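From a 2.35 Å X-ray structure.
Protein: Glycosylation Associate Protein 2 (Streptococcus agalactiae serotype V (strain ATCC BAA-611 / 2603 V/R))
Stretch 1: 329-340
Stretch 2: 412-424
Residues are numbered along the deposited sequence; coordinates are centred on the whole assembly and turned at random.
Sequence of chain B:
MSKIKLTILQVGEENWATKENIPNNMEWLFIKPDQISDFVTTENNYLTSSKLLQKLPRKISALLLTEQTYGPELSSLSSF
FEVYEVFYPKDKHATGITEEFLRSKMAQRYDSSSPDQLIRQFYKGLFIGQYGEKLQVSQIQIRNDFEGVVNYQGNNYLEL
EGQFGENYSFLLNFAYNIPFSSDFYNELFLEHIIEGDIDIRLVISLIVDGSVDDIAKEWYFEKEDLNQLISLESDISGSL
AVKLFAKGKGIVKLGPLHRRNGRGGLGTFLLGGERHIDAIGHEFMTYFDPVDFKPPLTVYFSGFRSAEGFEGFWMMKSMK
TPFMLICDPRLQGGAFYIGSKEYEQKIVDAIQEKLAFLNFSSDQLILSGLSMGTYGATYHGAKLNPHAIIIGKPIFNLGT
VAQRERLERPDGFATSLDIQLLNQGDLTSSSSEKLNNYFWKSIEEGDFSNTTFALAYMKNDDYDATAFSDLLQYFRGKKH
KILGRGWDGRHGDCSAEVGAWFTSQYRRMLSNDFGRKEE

Stretch 1 (329-340) PRLQGGAFYIGS
Stretch 2 (412-424) GFATSLDIQLLNQ

An irregular loop can pack against a helix without a single direct hydrogen bond between them, when internal hydrogen bonds and water serve some of its polar groups and its apolar side chains meet one helical face. Stretches 329-340 and 412-424 of this protein illustrate the principle, burying 549 Å² in total. A type I turn from F413 to S416 leads into a helix that runs on through Q424; the loop runs alongside in the same sense, CA atoms pairing Q332 with T415 (6.8 Å), A335 with I419 (5.8 Å) and G339 with N423 (6.4 Å).

L422, I419 and L331 cover most surface. L331 (phi/psi 61/-136; chi1 m, chi2 t) points toward the helix, and its CD1 lies 3.8 Å from I419 CG1 and 3.9 Å from L422 CD1. L422 (t, t) also meets A335, CD1 to CB 3.9 Å. I419 (m, t) starts sideways but extends its CD1 to 3.5 Å from F336 CD1. F336 (m, chi2 69°), within the type I' turn A335 to I338, touches F413 (t, chi2 62°) edge to edge, CE1 to CE2 4.0 Å. L331, A335, F336 and I419 are buried, which suits their apolar side chains.

R330 (m, t, m) braces the loop from within: NH1 and NH2 each donate to I338 O at 2.8 Å, while L422 CD1 lies over one guanidinium face, 4.1 Å from NH1. G339 (165/-139) leaves room for this arrangement, since a CB there would come within 3.0 Å of R330 NH1. G334 (127/156) has backbone angles that by themselves call for glycine; its N donates to R330 O at 2.9 Å.

Water supplies the polar link. One molecule donates to OE1 of the exposed Q332 (3.0 Å) and accepts from T415 N (2.9 Å); another accepts from G333 N (2.9 Å), donates to G334 O (2.8 Å) and hydrogen-bonds T415 OG1 (2.7 Å; chi1 t).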

# COMPACT_ATOMS: atom_id res chain seq x y z
N PRO B 329 -3.84 -1.53 5.62
CA PRO B 329 -4.40 -2.87 5.42
C PRO B 329 -4.85 -3.59 6.68
O PRO B 329 -5.13 -4.79 6.61
CB PRO B 329 -3.21 -3.62 4.79
CG PRO B 329 -2.02 -3.04 5.54
CD PRO B 329 -2.37 -1.55 5.71
N ARG B 330 -4.91 -2.92 7.83
CA ARG B 330 -5.18 -3.61 9.09
C ARG B 330 -6.66 -3.94 9.24
O ARG B 330 -7.53 -3.40 8.54
CB ARG B 330 -4.70 -2.75 10.27
CG ARG B 330 -3.19 -2.49 10.25
CD ARG B 330 -2.78 -1.41 11.25
NE ARG B 330 -3.44 -0.13 10.96
CZ ARG B 330 -3.57 0.87 11.82
NH1 ARG B 330 -3.08 0.77 13.05
NH2 ARG B 330 -4.19 1.99 11.46
N LEU B 331 -6.94 -4.86 10.16
CA LEU B 331 -8.31 -5.21 10.60
C LEU B 331 -9.10 -5.74 9.41
O LEU B 331 -8.57 -6.55 8.63
CB LEU B 331 -8.93 -4.03 11.28
CG LEU B 331 -8.31 -3.61 12.61
CD1 LEU B 331 -9.29 -2.71 13.37
CD2 LEU B 331 -7.92 -4.82 13.44
N GLN B 332 -10.36 -5.32 9.23
CA GLN B 332 -11.14 -5.75 8.08
C GLN B 332 -10.73 -5.01 6.80
O GLN B 332 -10.37 -5.62 5.80
CB GLN B 332 -12.65 -5.57 8.33
CG GLN B 332 -13.49 -6.28 7.25
CD GLN B 332 -14.97 -5.89 7.26
OE1 GLN B 332 -15.44 -5.16 8.13
NE2 GLN B 332 -15.72 -6.40 6.29
N GLY B 333 -10.82 -3.68 6.82
CA GLY B 333 -10.54 -2.92 5.61
C GLY B 333 -9.81 -1.61 5.88
O GLY B 333 -9.91 -0.67 5.09
N GLY B 334 -9.10 -1.55 6.99
CA GLY B 334 -8.37 -0.35 7.38
C GLY B 334 -8.76 0.05 8.79
O GLY B 334 -9.84 -0.31 9.28
N ALA B 335 -7.87 0.78 9.45
CA ALA B 335 -8.12 1.26 10.81
C ALA B 335 -7.82 2.75 10.93
O ALA B 335 -7.33 3.22 11.97
CB ALA B 335 -7.32 0.44 11.83
N PHE B 336 -8.08 3.51 9.86
CA PHE B 336 -8.13 4.97 9.92
C PHE B 336 -6.77 5.59 10.26
O PHE B 336 -6.69 6.65 10.88
CB PHE B 336 -9.20 5.41 10.93
CG PHE B 336 -10.61 5.24 10.42
CD1 PHE B 336 -11.15 3.99 10.24
CD2 PHE B 336 -11.38 6.34 10.07
CE1 PHE B 336 -12.43 3.83 9.73
CE2 PHE B 336 -12.66 6.20 9.57
CZ PHE B 336 -13.19 4.93 9.40
N TYR B 337 -5.68 4.93 9.85
CA TYR B 337 -4.32 5.48 9.91
C TYR B 337 -3.88 5.88 11.31
O TYR B 337 -2.93 6.65 11.47
CB TYR B 337 -4.16 6.65 8.93
CG TYR B 337 -4.56 6.24 7.54
CD1 TYR B 337 -3.66 5.62 6.70
CD2 TYR B 337 -5.88 6.38 7.10
CE1 TYR B 337 -4.04 5.20 5.42
CE2 TYR B 337 -6.26 5.98 5.83
CZ TYR B 337 -5.34 5.38 4.99
OH TYR B 337 -5.72 4.96 3.73
N ILE B 338 -4.53 5.36 12.35
CA ILE B 338 -4.11 5.64 13.71
C ILE B 338 -3.65 4.36 14.38
O ILE B 338 -3.97 3.25 13.94
CB ILE B 338 -5.21 6.34 14.53
CG1 ILE B 338 -6.50 5.54 14.49
CG2 ILE B 338 -5.45 7.75 14.00
CD1 ILE B 338 -7.51 6.01 15.50
N GLY B 339 -2.88 4.53 15.44
CA GLY B 339 -2.31 3.40 16.15
C GLY B 339 -1.21 3.88 17.07
O GLY B 339 -1.36 4.93 17.69
N SER B 340 -0.11 3.14 17.14
CA SER B 340 0.98 3.53 18.02
C SER B 340 1.56 4.87 17.58
O SER B 340 1.36 5.33 16.45
CB SER B 340 2.07 2.45 18.05
OG SER B 340 2.99 2.56 16.95
N GLY B 412 -24.99 -1.07 9.42
CA GLY B 412 -23.98 -0.45 10.25
C GLY B 412 -22.59 -0.50 9.64
O GLY B 412 -22.38 -0.95 8.52
N PHE B 413 -21.64 0.01 10.41
CA PHE B 413 -20.21 -0.09 10.09
C PHE B 413 -19.53 -0.79 11.26
O PHE B 413 -18.79 -0.16 12.04
CB PHE B 413 -19.62 1.31 9.82
CG PHE B 413 -18.24 1.29 9.25
CD1 PHE B 413 -17.99 0.70 8.03
CD2 PHE B 413 -17.18 1.86 9.94
CE1 PHE B 413 -16.71 0.68 7.50
CE2 PHE B 413 -15.90 1.85 9.42
CZ PHE B 413 -15.67 1.26 8.20
N ALA B 414 -19.78 -2.10 11.38
CA ALA B 414 -19.53 -2.80 12.64
C ALA B 414 -18.04 -2.83 13.00
O ALA B 414 -17.69 -2.78 14.19
CB ALA B 414 -20.10 -4.21 12.56
N THR B 415 -17.15 -2.87 12.00
CA THR B 415 -15.70 -2.88 12.24
C THR B 415 -15.21 -1.70 13.08
O THR B 415 -14.07 -1.72 13.57
CB THR B 415 -14.93 -2.89 10.92
OG1 THR B 415 -13.51 -2.96 11.17
CG2 THR B 415 -15.23 -1.61 10.11
N SER B 416 -16.03 -0.67 13.25
CA SER B 416 -15.62 0.46 14.08
C SER B 416 -15.41 0.02 15.53
O SER B 416 -14.60 0.62 16.25
CB SER B 416 -16.65 1.59 14.02
OG SER B 416 -17.93 1.20 14.51
N LEU B 417 -16.13 -1.01 15.96
CA LEU B 417 -15.91 -1.55 17.30
C LEU B 417 -14.51 -2.11 17.45
O LEU B 417 -13.84 -1.89 18.47
CB LEU B 417 -16.96 -2.62 17.61
CG LEU B 417 -18.42 -2.19 17.44
CD1 LEU B 417 -19.38 -3.21 18.00
CD2 LEU B 417 -18.64 -0.82 18.09
N ASP B 418 -14.03 -2.82 16.42
CA ASP B 418 -12.65 -3.30 16.45
C ASP B 418 -11.66 -2.15 16.40
O ASP B 418 -10.60 -2.21 17.04
CB ASP B 418 -12.42 -4.27 15.30
CG ASP B 418 -13.26 -5.52 15.44
OD1 ASP B 418 -13.28 -6.13 16.55
OD2 ASP B 418 -13.93 -5.90 14.45
N ILE B 419 -12.00 -1.08 15.68
CA ILE B 419 -11.12 0.08 15.64
C ILE B 419 -11.04 0.74 17.01
O ILE B 419 -9.96 1.17 17.44
CB ILE B 419 -11.60 1.05 14.55
CG1 ILE B 419 -11.59 0.34 13.20
CG2 ILE B 419 -10.71 2.28 14.52
CD1 ILE B 419 -12.13 1.17 12.04
N GLN B 420 -12.16 0.81 17.74
CA GLN B 420 -12.09 1.34 19.11
C GLN B 420 -11.31 0.41 20.02
O GLN B 420 -10.53 0.87 20.87
CB GLN B 420 -13.49 1.57 19.69
CG GLN B 420 -13.40 2.18 21.11
CD GLN B 420 -14.71 2.78 21.61
OE1 GLN B 420 -15.44 3.43 20.86
NE2 GLN B 420 -15.01 2.55 22.89
N LEU B 421 -11.51 -0.91 19.87
CA LEU B 421 -10.67 -1.86 20.60
C LEU B 421 -9.20 -1.63 20.30
O LEU B 421 -8.38 -1.55 21.22
CB LEU B 421 -11.05 -3.29 20.24
CG LEU B 421 -12.17 -3.88 21.09
CD1 LEU B 421 -12.42 -5.32 20.67
CD2 LEU B 421 -11.84 -3.76 22.58
N LEU B 422 -8.85 -1.52 19.02
CA LEU B 422 -7.45 -1.29 18.69
C LEU B 422 -6.89 -0.11 19.48
O LEU B 422 -5.77 -0.18 19.99
CB LEU B 422 -7.30 -1.06 17.18
CG LEU B 422 -5.91 -1.05 16.52
CD1 LEU B 422 -5.99 -1.31 15.01
CD2 LEU B 422 -5.18 0.26 16.76
N ASN B 423 -7.67 0.97 19.62
CA ASN B 423 -7.13 2.22 20.14
C ASN B 423 -7.42 2.45 21.61
O ASN B 423 -6.62 3.11 22.29
CB ASN B 423 -7.66 3.41 19.34
CG ASN B 423 -6.93 3.60 18.01
OD1 ASN B 423 -7.43 3.17 16.96
ND2 ASN B 423 -5.75 4.24 18.05
N GLN B 424 -8.55 1.95 22.12
CA GLN B 424 -8.92 2.13 23.51
C GLN B 424 -8.84 0.86 24.34
O GLN B 424 -8.63 0.95 25.55
CB GLN B 424 -10.35 2.68 23.61
CG GLN B 424 -10.52 4.05 22.97
CD GLN B 424 -9.53 5.05 23.50
OE1 GLN B 424 -9.24 5.09 24.71
NE2 GLN B 424 -9.00 5.89 22.61
O HOH W 1 -17.72 -3.61 9.28
O HOH W 2 -11.50 -2.57 9.37